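Long-range contact in clavulanic acid biosynthesis oligopeptide binding protein 2 (Streptomyces clavuligerus, PDB 2WOL), which probably binds peptides as an extracellular solute-binding protein and belongs to the biosynthetic pathway of the beta-lactamase inhibitor clavulanic acid: residues V325-G339 with K401-R415. Residues are numbered along the deposited sequence; the frame is centred on the assembly and turned at random.
Sequences VQYAADKILLQDARG and KFRLVADAVVESLAR
Two nearly antiparallel helices, 331-337 and 401-414, pack side by side over one mixed beta-sheet of this solute-binding protein, L334 meeting A408 and A337 meeting V405 where they come closest. Their axes approach to 8.4 Å at 162°, a closeness that the small residues A337 and A408 permit: the methyl CB of A337 rests on L404 O at 3.5 Å. L334 is a knob in the hole formed by V405, A408, V409 and S412; its CD2 branch does the touching, 3.6 Å from V409 CG2. Nearer the surface, L333 turns CD2 across the extended side chain of E411 at roughly a right angle, meeting its aliphatic part and its carboxylate carbon.

Polar bonds fasten the loop before helix 331-337. S412 OG sits beside its own backbone N (chi1 -65°), where it gives its proton to A408 O (2.7 Å) and accepts from D330 N (3.2 Å), so one small hydroxyl links both backbones. D330 is the N-cap, its OD1 taking L333 N in a nearly straight bond (176°). Two carbonyls along one edge hold the R415 guanidinium flat, both oxygens close to its plane: NE donates to S412 O, and NH2 to A328 O at 2.8 Å, from above that carbonyl's plane. At the other end K401 lays CG over one guanidinium face of R338, 3.5 Å from NH1, while F402 offers its ring edge.

Beneath, V405 reaches V450 and L526, and V409 reaches I395, on strands of the sheet: helix-on-sheet layering characteristic of the alpha/beta lobes of periplasmic-binding-protein folds.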
ATOM      1  N   VAL A 325      23.421 -16.425  -2.753  1.00  7.88           N
ATOM      2  CA  VAL A 325      22.757 -15.439  -3.599  1.00  8.10           C
ATOM      3  C   VAL A 325      22.801 -14.043  -2.962  1.00  8.13           C
ATOM      4  O   VAL A 325      23.089 -13.055  -3.644  1.00  8.54           O
ATOM      5  CB  VAL A 325      21.306 -15.856  -3.922  1.00  8.28           C
ATOM      6  CG1 VAL A 325      20.552 -14.731  -4.632  1.00  8.48           C
ATOM      7  CG2 VAL A 325      21.303 -17.125  -4.771  1.00  8.37           C
ATOM      8  N   GLN A 326      22.545 -13.968  -1.657  1.00  8.04           N
ATOM      9  CA  GLN A 326      22.580 -12.684  -0.957  1.00  8.27           C
ATOM     10  C   GLN A 326      23.976 -12.056  -1.039  1.00  7.91           C
ATOM     11  O   GLN A 326      24.106 -10.883  -1.369  1.00  7.47           O
ATOM     12  CB  GLN A 326      22.146 -12.835   0.501  1.00  8.25           C
ATOM     13  CG  GLN A 326      20.791 -13.528   0.705  1.00  9.97           C
ATOM     14  CD  GLN A 326      19.667 -12.601   1.141  1.00  9.07           C
ATOM     15  OE1 GLN A 326      19.862 -11.401   1.363  1.00  8.89           O
ATOM     16  NE2 GLN A 326      18.479 -13.170   1.300  1.00  6.76           N
ATOM     17  N   TYR A 327      25.015 -12.843  -0.762  1.00  7.67           N
ATOM     18  CA  TYR A 327      26.389 -12.335  -0.806  1.00  7.50           C
ATOM     19  C   TYR A 327      26.828 -11.906  -2.203  1.00  7.58           C
ATOM     20  O   TYR A 327      27.601 -10.956  -2.343  1.00  7.76           O
ATOM     21  CB  TYR A 327      27.373 -13.383  -0.283  1.00  7.52           C
ATOM     22  CG  TYR A 327      27.429 -13.520   1.219  1.00  7.92           C
ATOM     23  CD1 TYR A 327      27.125 -14.734   1.835  1.00  7.73           C
ATOM     24  CD2 TYR A 327      27.811 -12.448   2.025  1.00  7.40           C
ATOM     25  CE1 TYR A 327      27.184 -14.877   3.210  1.00  8.36           C
ATOM     26  CE2 TYR A 327      27.873 -12.580   3.409  1.00  7.48           C
ATOM     27  CZ  TYR A 327      27.560 -13.800   3.998  1.00  7.52           C
ATOM     28  OH  TYR A 327      27.618 -13.947   5.368  1.00  9.24           O
ATOM     29  N   ALA A 328      26.353 -12.617  -3.228  1.00  7.79           N
ATOM     30  CA  ALA A 328      26.774 -12.363  -4.611  1.00  7.97           C
ATOM     31  C   ALA A 328      25.941 -11.303  -5.331  1.00  8.12           C
ATOM     32  O   ALA A 328      26.161 -11.029  -6.508  1.00  8.70           O
ATOM     33  CB  ALA A 328      26.798 -13.664  -5.411  1.00  7.92           C
ATOM     34  N   ALA A 329      24.992 -10.705  -4.619  1.00  8.13           N
ATOM     35  CA  ALA A 329      24.179  -9.634  -5.181  1.00  8.32           C
ATOM     36  C   ALA A 329      25.018  -8.371  -5.332  1.00  8.58           C
ATOM     37  O   ALA A 329      25.614  -7.890  -4.368  1.00  9.03           O
ATOM     38  CB  ALA A 329      22.965  -9.366  -4.290  1.00  8.32           C
ATOM     39  N   ASP A 330      25.086  -7.852  -6.555  1.00  8.51           N
ATOM     40  CA  ASP A 330      25.729  -6.565  -6.791  1.00  8.87           C
ATOM     41  C   ASP A 330      24.671  -5.494  -6.565  1.00  8.75           C
ATOM     42  O   ASP A 330      23.891  -5.186  -7.463  1.00  9.22           O
ATOM     43  CB  ASP A 330      26.303  -6.499  -8.212  1.00  9.13           C
ATOM     44  CG  ASP A 330      27.059  -5.203  -8.494  1.00  9.71           C
ATOM     45  OD1 ASP A 330      26.813  -4.191  -7.809  1.00 10.54           O
ATOM     46  OD2 ASP A 330      27.900  -5.205  -9.417  1.00 11.26           O
ATOM     47  N   LYS A 331      24.645  -4.944  -5.353  1.00  8.68           N
ATOM     48  CA  LYS A 331      23.581  -4.021  -4.944  1.00  8.85           C
ATOM     49  C   LYS A 331      23.583  -2.729  -5.757  1.00  8.97           C
ATOM     50  O   LYS A 331      22.536  -2.113  -5.961  1.00  9.02           O
ATOM     51  CB  LYS A 331      23.685  -3.695  -3.449  1.00  8.74           C
ATOM     52  CG  LYS A 331      23.607  -4.895  -2.479  1.00 10.04           C
ATOM     53  CD  LYS A 331      22.293  -5.692  -2.556  1.00  9.92           C
ATOM     54  CE  LYS A 331      21.062  -4.860  -2.196  1.00 11.19           C
ATOM     55  NZ  LYS A 331      21.025  -4.411  -0.769  1.00 11.29           N
ATOM     56  N   ILE A 332      24.767  -2.328  -6.208  1.00  8.87           N
ATOM     57  CA  ILE A 332      24.929  -1.126  -7.025  1.00  9.13           C
ATOM     58  C   ILE A 332      24.336  -1.357  -8.412  1.00  9.37           C
ATOM     59  O   ILE A 332      23.538  -0.546  -8.896  1.00  9.23           O
ATOM     60  CB  ILE A 332      26.419  -0.699  -7.116  1.00  8.97           C
ATOM     61  CG1 ILE A 332      27.006  -0.444  -5.715  1.00  9.21           C
ATOM     62  CG2 ILE A 332      26.593   0.518  -8.034  1.00  9.17           C
ATOM     63  CD1 ILE A 332      26.267   0.614  -4.881  1.00 11.08           C
ATOM     64  N   LEU A 333      24.705  -2.478  -9.032  1.00  9.49           N
ATOM     65  CA  LEU A 333      24.165  -2.876 -10.335  1.00 10.16           C
ATOM     66  C   LEU A 333      22.646  -3.040 -10.279  1.00  9.92           C
ATOM     67  O   LEU A 333      21.927  -2.631 -11.198  1.00 10.30           O
ATOM     68  CB  LEU A 333      24.813  -4.186 -10.802  1.00 10.31           C
ATOM     69  CG  LEU A 333      24.514  -4.710 -12.211  1.00 10.94           C
ATOM     70  CD1 LEU A 333      25.197  -3.837 -13.265  1.00 11.59           C
ATOM     71  CD2 LEU A 333      24.934  -6.171 -12.357  1.00 11.22           C
ATOM     72  N   LEU A 334      22.165  -3.636  -9.191  1.00  9.99           N
ATOM     73  CA  LEU A 334      20.738  -3.881  -9.009  1.00  9.90           C
ATOM     74  C   LEU A 334      19.966  -2.576  -8.833  1.00 10.00           C
ATOM     75  O   LEU A 334      18.865  -2.425  -9.366  1.00 10.10           O
ATOM     76  CB  LEU A 334      20.497  -4.843  -7.840  1.00  9.77           C
ATOM     77  CG  LEU A 334      20.866  -6.299  -8.155  1.00  9.78           C
ATOM     78  CD1 LEU A 334      21.230  -7.073  -6.898  1.00  9.75           C
ATOM     79  CD2 LEU A 334      19.734  -6.985  -8.902  1.00 10.69           C
ATOM     80  N   GLN A 335      20.554  -1.632  -8.102  1.00 10.01           N
ATOM     81  CA  GLN A 335      19.952  -0.311  -7.947  1.00 10.68           C
ATOM     82  C   GLN A 335      19.948   0.448  -9.273  1.00 11.38           C
ATOM     83  O   GLN A 335      18.975   1.135  -9.598  1.00 11.48           O
ATOM     84  CB  GLN A 335      20.682   0.491  -6.877  1.00 10.30           C
ATOM     85  CG  GLN A 335      20.090   1.871  -6.652  1.00 10.12           C
ATOM     86  CD  GLN A 335      20.668   2.552  -5.442  1.00  9.68           C
ATOM     87  OE1 GLN A 335      21.880   2.517  -5.224  1.00  9.54           O
ATOM     88  NE2 GLN A 335      19.806   3.181  -4.642  1.00  8.59           N
ATOM     89  N   ASP A 336      21.032   0.320 -10.035  1.00 12.22           N
ATOM     90  CA  ASP A 336      21.124   0.954 -11.351  1.00 13.35           C
ATOM     91  C   ASP A 336      20.039   0.430 -12.289  1.00 14.18           C
ATOM     92  O   ASP A 336      19.478   1.190 -13.079  1.00 14.73           O
ATOM     93  CB  ASP A 336      22.518   0.774 -11.959  1.00 13.02           C
ATOM     94  CG  ASP A 336      23.563   1.684 -11.321  1.00 13.43           C
ATOM     95  OD1 ASP A 336      23.202   2.517 -10.464  1.00 12.84           O
ATOM     96  OD2 ASP A 336      24.756   1.562 -11.678  1.00 15.84           O
ATOM     97  N   ALA A 337      19.732  -0.862 -12.177  1.00 15.12           N
ATOM     98  CA  ALA A 337      18.644  -1.465 -12.942  1.00 16.37           C
ATOM     99  C   ALA A 337      17.292  -0.881 -12.528  1.00 17.27           C
ATOM    100  O   ALA A 337      16.347  -0.875 -13.317  1.00 17.58           O
ATOM    101  CB  ALA A 337      18.650  -2.979 -12.774  1.00 16.14           C
ATOM    102  N   ARG A 338      17.221  -0.392 -11.289  1.00 18.37           N
ATOM    103  CA  ARG A 338      16.002   0.183 -10.720  1.00 19.44           C
ATOM    104  C   ARG A 338      15.901   1.705 -10.936  1.00 19.39           C
ATOM    105  O   ARG A 338      14.897   2.323 -10.567  1.00 19.92           O
ATOM    106  CB  ARG A 338      15.909  -0.169  -9.222  1.00 19.86           C
ATOM    107  CG  ARG A 338      14.538   0.046  -8.582  1.00 21.92           C
ATOM    108  CD  ARG A 338      13.493  -0.894  -9.167  1.00 25.11           C
ATOM    109  NE  ARG A 338      12.226  -0.207  -9.402  1.00 28.18           N
ATOM    110  CZ  ARG A 338      11.178  -0.746 -10.021  1.00 29.71           C
ATOM    111  NH1 ARG A 338      11.227  -1.996 -10.469  1.00 30.52           N
ATOM    112  NH2 ARG A 338      10.070  -0.033 -10.185  1.00 31.03           N
ATOM    113  N   GLY A 339      16.925   2.304 -11.539  1.00 19.33           N
ATOM    114  CA  GLY A 339      16.915   3.747 -11.818  1.00 19.18           C
ATOM    115  C   GLY A 339      18.155   4.507 -11.374  1.00 19.19           C
ATOM    116  O   GLY A 339      18.259   5.718 -11.596  1.00 19.15           O
ATOM    117  N   LYS A 401      10.705  -2.884 -16.058  1.00 21.77           N
ATOM    118  CA  LYS A 401      11.684  -2.561 -15.016  1.00 21.58           C
ATOM    119  C   LYS A 401      12.083  -3.787 -14.195  1.00 20.85           C
ATOM    120  O   LYS A 401      13.232  -3.905 -13.759  1.00 20.70           O
ATOM    121  CB  LYS A 401      11.147  -1.458 -14.096  1.00 21.98           C
ATOM    122  CG  LYS A 401      12.225  -0.576 -13.476  1.00 23.23           C
ATOM    123  CD  LYS A 401      12.838   0.370 -14.503  1.00 24.99           C
ATOM    124  CE  LYS A 401      13.930   1.230 -13.887  1.00 25.73           C
ATOM    125  NZ  LYS A 401      14.830   1.817 -14.922  1.00 26.54           N
ATOM    126  N   PHE A 402      11.126  -4.689 -13.990  1.00 19.97           N
ATOM    127  CA  PHE A 402      11.373  -5.948 -13.290  1.00 19.21           C
ATOM    128  C   PHE A 402      12.355  -6.821 -14.067  1.00 18.55           C
ATOM    129  O   PHE A 402      13.166  -7.529 -13.464  1.00 18.49           O
ATOM    130  CB  PHE A 402      10.060  -6.707 -13.071  1.00 19.32           C
ATOM    131  CG  PHE A 402       9.269  -6.250 -11.871  1.00 19.48           C
ATOM    132  CD1 PHE A 402       9.389  -4.953 -11.374  1.00 20.02           C
ATOM    133  CD2 PHE A 402       8.372  -7.118 -11.261  1.00 19.50           C
ATOM    134  CE1 PHE A 402       8.643  -4.539 -10.272  1.00 20.15           C
ATOM    135  CE2 PHE A 402       7.618  -6.712 -10.166  1.00 19.99           C
ATOM    136  CZ  PHE A 402       7.756  -5.422  -9.668  1.00 19.76           C
ATOM    137  N   ARG A 403      12.266  -6.775 -15.398  1.00 17.57           N
ATOM    138  CA  ARG A 403      13.166  -7.539 -16.268  1.00 16.89           C
ATOM    139  C   ARG A 403      14.604  -7.028 -16.177  1.00 16.45           C
ATOM    140  O   ARG A 403      15.546  -7.825 -16.118  1.00 15.79           O
ATOM    141  CB  ARG A 403      12.671  -7.535 -17.724  1.00 17.04           C
ATOM    142  CG  ARG A 403      13.599  -8.235 -18.725  1.00 17.18           C
ATOM    143  CD  ARG A 403      13.847  -9.692 -18.348  1.00 17.99           C
ATOM    144  NE  ARG A 403      14.985 -10.271 -19.064  1.00 18.46           N
ATOM    145  CZ  ARG A 403      14.887 -11.131 -20.074  1.00 19.09           C
ATOM    146  NH1 ARG A 403      13.699 -11.530 -20.509  1.00 19.48           N
ATOM    147  NH2 ARG A 403      15.986 -11.600 -20.648  1.00 19.95           N
ATOM    148  N   LEU A 404      14.765  -5.707 -16.153  1.00 16.01           N
ATOM    149  CA  LEU A 404      16.085  -5.102 -15.970  1.00 15.73           C
ATOM    150  C   LEU A 404      16.725  -5.557 -14.660  1.00 14.80           C
ATOM    151  O   LEU A 404      17.916  -5.868 -14.622  1.00 14.87           O
ATOM    152  CB  LEU A 404      16.009  -3.571 -16.016  1.00 16.25           C
ATOM    153  CG  LEU A 404      15.555  -2.897 -17.316  1.00 17.41           C
ATOM    154  CD1 LEU A 404      15.521  -1.388 -17.131  1.00 18.58           C
ATOM    155  CD2 LEU A 404      16.441  -3.274 -18.497  1.00 18.02           C
ATOM    156  N   VAL A 405      15.925  -5.600 -13.598  1.00 13.81           N
ATOM    157  CA  VAL A 405      16.388  -6.098 -12.303  1.00 13.00           C
ATOM    158  C   VAL A 405      16.773  -7.580 -12.398  1.00 12.43           C
ATOM    159  O   VAL A 405      17.838  -7.979 -11.914  1.00 11.98           O
ATOM    160  CB  VAL A 405      15.347  -5.833 -11.186  1.00 12.82           C
ATOM    161  CG1 VAL A 405      15.707  -6.576  -9.900  1.00 12.47           C
ATOM    162  CG2 VAL A 405      15.230  -4.334 -10.921  1.00 13.94           C
ATOM    163  N   ALA A 406      15.929  -8.381 -13.049  1.00 12.10           N
ATOM    164  CA  ALA A 406      16.225  -9.802 -13.257  1.00 11.49           C
ATOM    165  C   ALA A 406      17.566 -10.005 -13.964  1.00 11.51           C
ATOM    166  O   ALA A 406      18.364 -10.849 -13.551  1.00 11.06           O
ATOM    167  CB  ALA A 406      15.102 -10.488 -14.033  1.00 11.76           C
ATOM    168  N   ASP A 407      17.807  -9.220 -15.016  1.00 11.62           N
ATOM    169  CA  ASP A 407      19.061  -9.277 -15.771  1.00 11.89           C
ATOM    170  C   ASP A 407      20.267  -8.958 -14.888  1.00 11.39           C
ATOM    171  O   ASP A 407      21.326  -9.574 -15.027  1.00 11.81           O
ATOM    172  CB  ASP A 407      19.031  -8.320 -16.969  1.00 12.35           C
ATOM    173  CG  ASP A 407      18.050  -8.754 -18.052  1.00 13.79           C
ATOM    174  OD1 ASP A 407      17.681  -9.949 -18.102  1.00 15.69           O
ATOM    175  OD2 ASP A 407      17.656  -7.888 -18.865  1.00 16.35           O
ATOM    176  N   ALA A 408      20.099  -7.990 -13.989  1.00 11.09           N
ATOM    177  CA  ALA A 408      21.143  -7.638 -13.031  1.00 10.33           C
ATOM    178  C   ALA A 408      21.393  -8.759 -12.017  1.00 10.05           C
ATOM    179  O   ALA A 408      22.523  -8.943 -11.550  1.00 10.05           O
ATOM    180  CB  ALA A 408      20.806  -6.331 -12.333  1.00 10.46           C
ATOM    181  N   VAL A 409      20.350  -9.521 -11.689  1.00  9.53           N
ATOM    182  CA  VAL A 409      20.523 -10.695 -10.828  1.00  9.35           C
ATOM    183  C   VAL A 409      21.324 -11.765 -11.579  1.00  9.47           C
ATOM    184  O   VAL A 409      22.256 -12.352 -11.031  1.00  9.05           O
ATOM    185  CB  VAL A 409      19.175 -11.281 -10.317  1.00  9.26           C
ATOM    186  CG1 VAL A 409      19.420 -12.495  -9.421  1.00  9.14           C
ATOM    187  CG2 VAL A 409      18.378 -10.233  -9.549  1.00  8.98           C
ATOM    188  N   VAL A 410      20.959 -12.000 -12.838  1.00  9.57           N
ATOM    189  CA  VAL A 410      21.674 -12.945 -13.705  1.00 10.04           C
ATOM    190  C   VAL A 410      23.166 -12.598 -13.764  1.00 10.19           C
ATOM    191  O   VAL A 410      24.024 -13.454 -13.538  1.00 10.34           O
ATOM    192  CB  VAL A 410      21.072 -12.969 -15.139  1.00 10.33           C
ATOM    193  CG1 VAL A 410      21.919 -13.829 -16.081  1.00 10.13           C
ATOM    194  CG2 VAL A 410      19.635 -13.466 -15.114  1.00 10.13           C
ATOM    195  N   GLU A 411      23.460 -11.331 -14.052  1.00 10.83           N
ATOM    196  CA  GLU A 411      24.833 -10.848 -14.158  1.00 11.68           C
ATOM    197  C   GLU A 411      25.601 -10.981 -12.834  1.00 11.02           C
ATOM    198  O   GLU A 411      26.758 -11.415 -12.822  1.00 10.96           O
ATOM    199  CB  GLU A 411      24.838  -9.396 -14.648  1.00 11.61           C
ATOM    200  CG  GLU A 411      26.218  -8.840 -14.967  1.00 14.27           C
ATOM    201  CD  GLU A 411      26.173  -7.443 -15.579  1.00 14.02           C
ATOM    202  OE1 GLU A 411      25.138  -7.063 -16.173  1.00 18.70           O
ATOM    203  OE2 GLU A 411      27.183  -6.724 -15.464  1.00 18.50           O
ATOM    204  N   SER A 412      24.948 -10.617 -11.730  1.00 10.58           N
ATOM    205  CA  SER A 412      25.552 -10.705 -10.398  1.00 10.30           C
ATOM    206  C   SER A 412      25.962 -12.134 -10.081  1.00 10.18           C
ATOM    207  O   SER A 412      27.095 -12.392  -9.693  1.00 10.00           O
ATOM    208  CB  SER A 412      24.569 -10.233  -9.318  1.00 10.44           C
ATOM    209  OG  SER A 412      24.246  -8.857  -9.443  1.00 10.42           O
ATOM    210  N   LEU A 413      25.022 -13.057 -10.259  1.00  9.98           N
ATOM    211  CA  LEU A 413      25.196 -14.431  -9.806  1.00 10.01           C
ATOM    212  C   LEU A 413      26.093 -15.262 -10.714  1.00 10.01           C
ATOM    213  O   LEU A 413      26.693 -16.238 -10.267  1.00  9.83           O
ATOM    214  CB  LEU A 413      23.831 -15.105  -9.624  1.00  9.94           C
ATOM    215  CG  LEU A 413      22.845 -14.437  -8.655  1.00 10.51           C
ATOM    216  CD1 LEU A 413      21.650 -15.338  -8.398  1.00 11.46           C
ATOM    217  CD2 LEU A 413      23.512 -14.045  -7.342  1.00 11.41           C
ATOM    218  N   ALA A 414      26.190 -14.872 -11.983  1.00 10.22           N
ATOM    219  CA  ALA A 414      27.068 -15.565 -12.936  1.00 10.37           C
ATOM    220  C   ALA A 414      28.525 -15.551 -12.473  1.00 10.72           C
ATOM    221  O   ALA A 414      29.299 -16.446 -12.810  1.00 10.98           O
ATOM    222  CB  ALA A 414      26.944 -14.953 -14.322  1.00 10.72           C
ATOM    223  N   ARG A 415      28.882 -14.543 -11.681  1.00 10.62           N
ATOM    224  CA  ARG A 415      30.247 -14.378 -11.175  1.00 11.21           C
ATOM    225  C   ARG A 415      30.710 -15.512 -10.254  1.00 11.48           C
ATOM    226  O   ARG A 415      31.915 -15.703 -10.070  1.00 11.99           O
ATOM    227  CB  ARG A 415      30.388 -13.033 -10.458  1.00 11.15           C
ATOM    228  CG  ARG A 415      30.118 -11.830 -11.351  1.00 11.24           C
ATOM    229  CD  ARG A 415      30.207 -10.522 -10.578  1.00 10.93           C
ATOM    230  NE  ARG A 415      29.227 -10.464  -9.493  1.00 10.14           N
ATOM    231  CZ  ARG A 415      29.231  -9.561  -8.518  1.00  9.76           C
ATOM    232  NH1 ARG A 415      30.170  -8.619  -8.470  1.00 10.79           N
ATOM    233  NH2 ARG A 415      28.292  -9.602  -7.579  1.00  9.88           N
TER